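Local structure of DMATS type aromatic prenyltransferase (Streptomyces coelicolor, 6ZS0) at residues D60-E65 and L343-Y348; E65-F70 and R338-L343. The protein probably transfers a dimethylallyl group from its diphosphate to carbon 5 of the indole ring of tryptophan, as a 5-dimethylallyltryptophan synthase. All blocks are in the same frame, centred on the assembly; numbering follows the deposited sequence.

Interaction 1: residues D60-E65 and L343-Y348; sequences DHTPVE and LSSEAY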
loop_
_atom_site.group_PDB
_atom_site.type_symbol
_atom_site.label_atom_id
_atom_site.label_comp_id
_atom_site.label_asym_id
_atom_site.label_seq_id
_atom_site.Cartn_x
_atom_site.Cartn_y
_atom_site.Cartn_z
ATOM N N ASP A 60 4.426 -9.591 -9.266
ATOM C CA ASP A 60 4.112 -10.178 -10.597
ATOM C C ASP A 60 3.652 -9.092 -11.583
ATOM O O ASP A 60 3.216 -9.464 -12.679
ATOM C CB ASP A 60 3.118 -11.323 -10.503
ATOM C CG ASP A 60 1.672 -10.916 -10.285
ATOM O OD1 ASP A 60 1.424 -9.729 -9.983
ATOM O OD2 ASP A 60 0.826 -11.828 -10.398
ATOM N N HIS A 61 3.757 -7.833 -11.215
ATOM C CA HIS A 61 3.501 -6.665 -12.095
ATOM C C HIS A 61 2.003 -6.495 -12.319
ATOM O O HIS A 61 1.647 -5.799 -13.296
ATOM C CB HIS A 61 4.260 -6.771 -13.403
ATOM C CG HIS A 61 5.705 -7.048 -13.179
ATOM N ND1 HIS A 61 6.527 -6.156 -12.518
ATOM C CD2 HIS A 61 6.457 -8.140 -13.439
ATOM C CE1 HIS A 61 7.758 -6.678 -12.473
ATOM N NE2 HIS A 61 7.737 -7.862 -13.024
ATOM N N THR A 62 1.146 -7.047 -11.461
ATOM C CA THR A 62 -0.276 -6.623 -11.470
ATOM C C THR A 62 -0.344 -5.184 -10.969
ATOM O O THR A 62 0.199 -4.876 -9.914
ATOM C CB THR A 62 -1.165 -7.524 -10.618
ATOM O OG1 THR A 62 -0.998 -8.895 -10.987
ATOM C CG2 THR A 62 -2.622 -7.144 -10.771
ATOM N N PRO A 63 -0.995 -4.223 -11.679
ATOM C CA PRO A 63 -0.999 -2.841 -11.212
ATOM C C PRO A 63 -2.109 -2.505 -10.227
ATOM O O PRO A 63 -2.612 -1.380 -10.215
ATOM C CB PRO A 63 -1.191 -2.081 -12.522
ATOM C CG PRO A 63 -2.098 -2.982 -13.317
ATOM C CD PRO A 63 -1.589 -4.380 -13.020
ATOM N N VAL A 64 -2.486 -3.498 -9.416
ATOM C CA VAL A 64 -3.518 -3.407 -8.373
ATOM C C VAL A 64 -3.027 -4.223 -7.189
ATOM O O VAL A 64 -2.465 -5.302 -7.428
ATOM C CB VAL A 64 -4.866 -3.947 -8.849
ATOM C CG1 VAL A 64 -5.940 -3.757 -7.800
ATOM C CG2 VAL A 64 -5.312 -3.312 -10.167
ATOM N N GLU A 65 -3.271 -3.708 -5.995
ATOM C CA GLU A 65 -3.028 -4.436 -4.737
ATOM C C GLU A 65 -4.149 -4.073 -3.792
ATOM O O GLU A 65 -4.708 -3.008 -3.926
ATOM C CB GLU A 65 -1.675 -4.059 -4.133
ATOM C CG GLU A 65 -1.369 -4.796 -2.829
ATOM C CD GLU A 65 -0.069 -4.358 -2.170
ATOM O OE1 GLU A 65 -0.029 -3.217 -1.656
ATOM O OE2 GLU A 65 0.903 -5.164 -2.187
ATOM N N LEU A 343 -2.599 -7.473 0.387
ATOM C CA LEU A 343 -3.025 -8.696 -0.324
ATOM C C LEU A 343 -2.745 -8.561 -1.818
ATOM O O LEU A 343 -3.249 -7.607 -2.462
ATOM C CB LEU A 343 -4.506 -8.948 -0.057
ATOM C CG LEU A 343 -4.877 -9.023 1.426
ATOM C CD1 LEU A 343 -6.391 -9.144 1.621
ATOM C CD2 LEU A 343 -4.144 -10.140 2.137
ATOM N N SER A 344 -1.997 -9.517 -2.341
ATOM C CA SER A 344 -1.544 -9.548 -3.738
ATOM C C SER A 344 -2.697 -9.974 -4.648
ATOM O O SER A 344 -3.357 -10.959 -4.350
ATOM C CB SER A 344 -0.361 -10.494 -3.870
ATOM O OG SER A 344 0.758 -10.012 -3.121
ATOM N N SER A 345 -2.892 -9.306 -5.774
ATOM C CA SER A 345 -3.898 -9.710 -6.775
ATOM C C SER A 345 -3.460 -10.991 -7.503
ATOM O O SER A 345 -4.281 -11.853 -7.749
ATOM C CB SER A 345 -4.176 -8.570 -7.717
ATOM O OG SER A 345 -4.903 -9.036 -8.837
ATOM N N GLU A 346 -2.190 -11.107 -7.866
ATOM C CA GLU A 346 -1.608 -12.298 -8.555
ATOM C C GLU A 346 -2.369 -12.568 -9.862
ATOM O O GLU A 346 -2.564 -13.726 -10.228
ATOM C CB GLU A 346 -1.521 -13.455 -7.547
ATOM C CG GLU A 346 -0.497 -13.143 -6.450
ATOM C CD GLU A 346 0.073 -14.296 -5.651
ATOM O OE1 GLU A 346 -0.255 -15.433 -5.955
ATOM O OE2 GLU A 346 0.851 -14.029 -4.713
ATOM N N ALA A 347 -2.667 -11.520 -10.616
ATOM C CA ALA A 347 -3.317 -11.638 -11.934
ATOM C C ALA A 347 -2.387 -12.357 -12.916
ATOM O O ALA A 347 -2.909 -12.835 -13.957
ATOM C CB ALA A 347 -3.684 -10.280 -12.467
ATOM N N TYR A 348 -1.073 -12.358 -12.662
ATOM C CA TYR A 348 -0.063 -12.932 -13.582
ATOM C C TYR A 348 0.613 -14.125 -12.916
ATOM O O TYR A 348 1.680 -14.519 -13.377
ATOM C CB TYR A 348 0.882 -11.828 -14.022
ATOM C CG TYR A 348 0.213 -10.780 -14.856
ATOM C CD1 TYR A 348 -0.272 -11.082 -16.127
ATOM C CD2 TYR A 348 0.011 -9.496 -14.377
ATOM C CE1 TYR A 348 -0.905 -10.121 -16.896
ATOM C CE2 TYR A 348 -0.598 -8.524 -15.146
ATOM C CZ TYR A 348 -1.060 -8.832 -16.417
ATOM O OH TYR A 348 -1.688 -7.877 -17.158
HETATM O O HOH W 1 0.091 -9.383 -7.573
HETATM O O HOH W 2 -0.971 -7.189 -6.187
HETATM O O HOH W 3 0.863 -6.859 -4.092
#
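Asp60 and Tyr348, whose CA atoms lie 5.8 Å apart, mark the far end of two segments that run antiparallel, one entering its strand at Val64 and the other running on from the strand that holds Leu343. A single carboxylate organises much of what lies between. Asp60 holds its CG between the backbone N and the carbonyl carbon (chi1 76°), which turns the carboxylate across to the other segment. There its OD2 accepts the backbone N of Tyr348 at 3.0 Å, the donor standing above the carboxylate plane by 50°, and a second bond from Thr349 OG1. The other oxygen serves its own segment: Asp60 OD1 takes the N of Thr62, closing an Asx turn, and also Thr62 OG1 at 2.8 Å, both donors coming from the same face. With its proton given to Asp60, the Thr62 hydroxyl accepts from Ala347 N at 3.1 Å in a weak, bent bond, while its methyl CG2 rests against Ser345 OG at 3.5 Å. The hydroxyl of Ser345 is itself bonded to Gln13 of helix 6-20. The ring of Tyr348, set at 69° to the carboxylate, lies with CD2 beside Thr62 OG1 and the carbonyl oxygen of Asp60. Waters supplement the direct bonds: one accepts from Ser345 N and donates to Val64 O, another accepts from Glu346 N and donates to Asp60 OD1, and a third donates to Glu65 OE2 and, weakly, to Ser344 OG. Glu65 meets the facing strand through carbon, CG lying 3.4 Å from Leu343 O. The principle illustrated is that one acid can tie the irregular ends of two paired strands together by accepting from backbone and hydroxyl donors; so many N-H and O-H groups around Asp60 would favour its charged form.

Interaction 2: residues E65-F70 and R338-L343; sequences EFSLSF and RVTAYL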
loop_
_atom_site.group_PDB
_atom_site.type_symbol
_atom_site.label_atom_id
_atom_site.label_comp_id
_atom_site.label_asym_id
_atom_site.label_seq_id
_atom_site.Cartn_x
_atom_site.Cartn_y
_atom_site.Cartn_z
ATOM N N GLU A 65 -3.271 -3.708 -5.995
ATOM C CA GLU A 65 -3.028 -4.436 -4.737
ATOM C C GLU A 65 -4.149 -4.073 -3.792
ATOM O O GLU A 65 -4.708 -3.008 -3.926
ATOM C CB GLU A 65 -1.675 -4.059 -4.133
ATOM C CG GLU A 65 -1.369 -4.796 -2.829
ATOM C CD GLU A 65 -0.069 -4.358 -2.170
ATOM O OE1 GLU A 65 -0.029 -3.217 -1.656
ATOM O OE2 GLU A 65 0.903 -5.164 -2.187
ATOM N N PHE A 66 -4.530 -4.985 -2.925
ATOM C CA PHE A 66 -5.599 -4.721 -1.944
ATOM C C PHE A 66 -5.010 -4.682 -0.548
ATOM O O PHE A 66 -3.893 -5.188 -0.319
ATOM C CB PHE A 66 -6.680 -5.787 -2.003
ATOM C CG PHE A 66 -7.344 -5.861 -3.353
ATOM C CD1 PHE A 66 -6.990 -6.845 -4.266
ATOM C CD2 PHE A 66 -8.290 -4.917 -3.719
ATOM C CE1 PHE A 66 -7.603 -6.916 -5.511
ATOM C CE2 PHE A 66 -8.894 -4.982 -4.966
ATOM C CZ PHE A 66 -8.563 -5.989 -5.854
ATOM N N SER A 67 -5.724 -4.058 0.360
ATOM C CA SER A 67 -5.384 -4.167 1.793
ATOM C C SER A 67 -6.657 -4.196 2.625
ATOM O O SER A 67 -7.656 -3.587 2.229
ATOM C CB SER A 67 -4.424 -3.087 2.221
ATOM O OG SER A 67 -4.993 -1.785 2.180
ATOM N N LEU A 68 -6.572 -4.859 3.772
ATOM C CA LEU A 68 -7.605 -4.805 4.827
ATOM C C LEU A 68 -6.941 -4.348 6.104
ATOM O O LEU A 68 -5.955 -4.997 6.529
ATOM C CB LEU A 68 -8.240 -6.174 5.015
ATOM C CG LEU A 68 -9.140 -6.636 3.878
ATOM C CD1 LEU A 68 -9.626 -8.052 4.109
ATOM C CD2 LEU A 68 -10.318 -5.703 3.696
ATOM N N SER A 69 -7.466 -3.274 6.701
ATOM C CA SER A 69 -6.982 -2.666 7.967
ATOM C C SER A 69 -7.989 -2.940 9.083
ATOM O O SER A 69 -9.161 -2.502 8.957
ATOM C CB SER A 69 -6.744 -1.204 7.831
ATOM O OG SER A 69 -5.816 -0.926 6.808
ATOM N N PHE A 70 -7.507 -3.556 10.155
ATOM C CA PHE A 70 -8.292 -4.029 11.318
ATOM C C PHE A 70 -8.034 -3.085 12.499
ATOM O O PHE A 70 -6.901 -2.955 12.923
ATOM C CB PHE A 70 -7.926 -5.495 11.559
ATOM C CG PHE A 70 -8.204 -6.422 10.393
ATOM C CD1 PHE A 70 -7.216 -6.735 9.469
ATOM C CD2 PHE A 70 -9.474 -6.968 10.206
ATOM C CE1 PHE A 70 -7.473 -7.591 8.408
ATOM C CE2 PHE A 70 -9.724 -7.821 9.137
ATOM C CZ PHE A 70 -8.727 -8.126 8.240
ATOM N N ARG A 338 -3.760 -0.184 14.718
ATOM C CA ARG A 338 -4.410 -0.838 13.576
ATOM C C ARG A 338 -3.441 -1.906 13.037
ATOM O O ARG A 338 -2.216 -1.664 13.089
ATOM C CB ARG A 338 -4.690 0.247 12.528
ATOM C CG ARG A 338 -5.894 0.003 11.646
ATOM C CD ARG A 338 -6.415 1.290 11.006
ATOM N NE ARG A 338 -5.382 2.294 10.726
ATOM C CZ ARG A 338 -4.676 2.416 9.591
ATOM N NH1 ARG A 338 -3.765 3.375 9.482
ATOM N NH2 ARG A 338 -4.865 1.586 8.578
ATOM N N VAL A 339 -3.967 -3.034 12.565
ATOM C CA VAL A 339 -3.147 -4.092 11.897
ATOM C C VAL A 339 -3.607 -4.186 10.449
ATOM O O VAL A 339 -4.820 -4.298 10.206
ATOM C CB VAL A 339 -3.262 -5.442 12.608
ATOM C CG1 VAL A 339 -2.600 -6.546 11.813
ATOM C CG2 VAL A 339 -2.676 -5.358 14.002
ATOM N N THR A 340 -2.689 -4.149 9.506
ATOM C CA THR A 340 -3.054 -4.121 8.074
ATOM C C THR A 340 -2.378 -5.287 7.363
ATOM O O THR A 340 -1.208 -5.507 7.607
ATOM C CB THR A 340 -2.714 -2.777 7.426
ATOM O OG1 THR A 340 -3.347 -1.720 8.156
ATOM C CG2 THR A 340 -3.189 -2.699 5.997
ATOM N N ALA A 341 -3.143 -5.999 6.530
ATOM C CA ALA A 341 -2.652 -7.062 5.633
ATOM C C ALA A 341 -2.735 -6.525 4.222
ATOM O O ALA A 341 -3.799 -6.113 3.822
ATOM C CB ALA A 341 -3.452 -8.337 5.799
ATOM N N TYR A 342 -1.594 -6.520 3.523
ATOM C CA TYR A 342 -1.505 -6.154 2.095
ATOM C C TYR A 342 -1.632 -7.437 1.295
ATOM O O TYR A 342 -0.823 -8.366 1.519
ATOM C CB TYR A 342 -0.219 -5.360 1.829
ATOM C CG TYR A 342 -0.269 -4.039 2.532
ATOM C CD1 TYR A 342 0.043 -3.946 3.881
ATOM C CD2 TYR A 342 -0.791 -2.923 1.918
ATOM C CE1 TYR A 342 -0.082 -2.759 4.577
ATOM C CE2 TYR A 342 -0.932 -1.730 2.599
ATOM C CZ TYR A 342 -0.597 -1.649 3.935
ATOM O OH TYR A 342 -0.753 -0.465 4.609
ATOM N N LEU A 343 -2.599 -7.473 0.387
ATOM C CA LEU A 343 -3.025 -8.696 -0.324
ATOM C C LEU A 343 -2.745 -8.561 -1.818
ATOM O O LEU A 343 -3.249 -7.607 -2.462
ATOM C CB LEU A 343 -4.506 -8.948 -0.057
ATOM C CG LEU A 343 -4.877 -9.023 1.426
ATOM C CD1 LEU A 343 -6.391 -9.144 1.621
ATOM C CD2 LEU A 343 -4.144 -10.140 2.137
#
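Glu65, with CG anti to the backbone N (chi1 -180°), and Tyr342, with its ring anti to the carbonyl carbon (chi1 -66°), bring a carboxylate obliquely up to an aromatic ring. Glu65 OE1 lies 3.7 Å from Tyr342 CD2, the two planes 52° apart. The same ring atom leans on Ser67 CB at 3.6 Å, so this flank of Tyr342 is bordered by an acid and a small serine. An alanine in place of Glu65 would probably leave a gap beside the tyrosine ring and deprive the water that also binds Ser344 weakly of its carboxylate partner. Further along, Ser69 OG and Thr340 OG1 share a hydrogen bond of 2.9 Å, though Ser69 has a second conformer and the pairing may not be constant. Beneath these side chains the first and last strands of a ten-stranded antiparallel barrel are joined, closing the barrel of the ABBA fold. Hydrogen-bonded pairs Phe66-Leu343, Leu68-Ala341 and Phe70-Val339 alternate with non-hydrogen-bonded pairs; the Leu343 N to Phe66 O bond is 2.7 Å long and nearly straight. The polar residues Glu65, Ser67, Ser69, Thr340 and Tyr342 share one face, consistent with the barrel interior, where ABBA prenyltransferases bind their substrates. On the other, Leu68 CD1 meets Leu343 CD1 at 4.2 Å, and Phe66 CB packs against Leu343 CB. Helix 303-312 lies against this apolar face, Ala308 touching Leu68, Leu305 touching Ala341, and Leu309 and Leu312 touching Leu343.

Both interactions join strand 64-70 to strand 338-344, and they share Glu65 and Leu343, yet they work by different chemistry. Interaction 2 is the buried seam of the barrel: regular backbone hydrogen bonds, with polar side chains on one face and apolar ones packed against a helix on the other. Interaction 1, centred about 15 Å away from the centre of interaction 2, is partly buried and lies where the same strands give way to loops. There backbone pairing yields to a carboxylate, a threonine hydroxyl and bridging waters, and helix 6-20 packs against the loop residues. The pair illustrates how a barrel seam continues past its strands once side chains and solvent replace backbone partners.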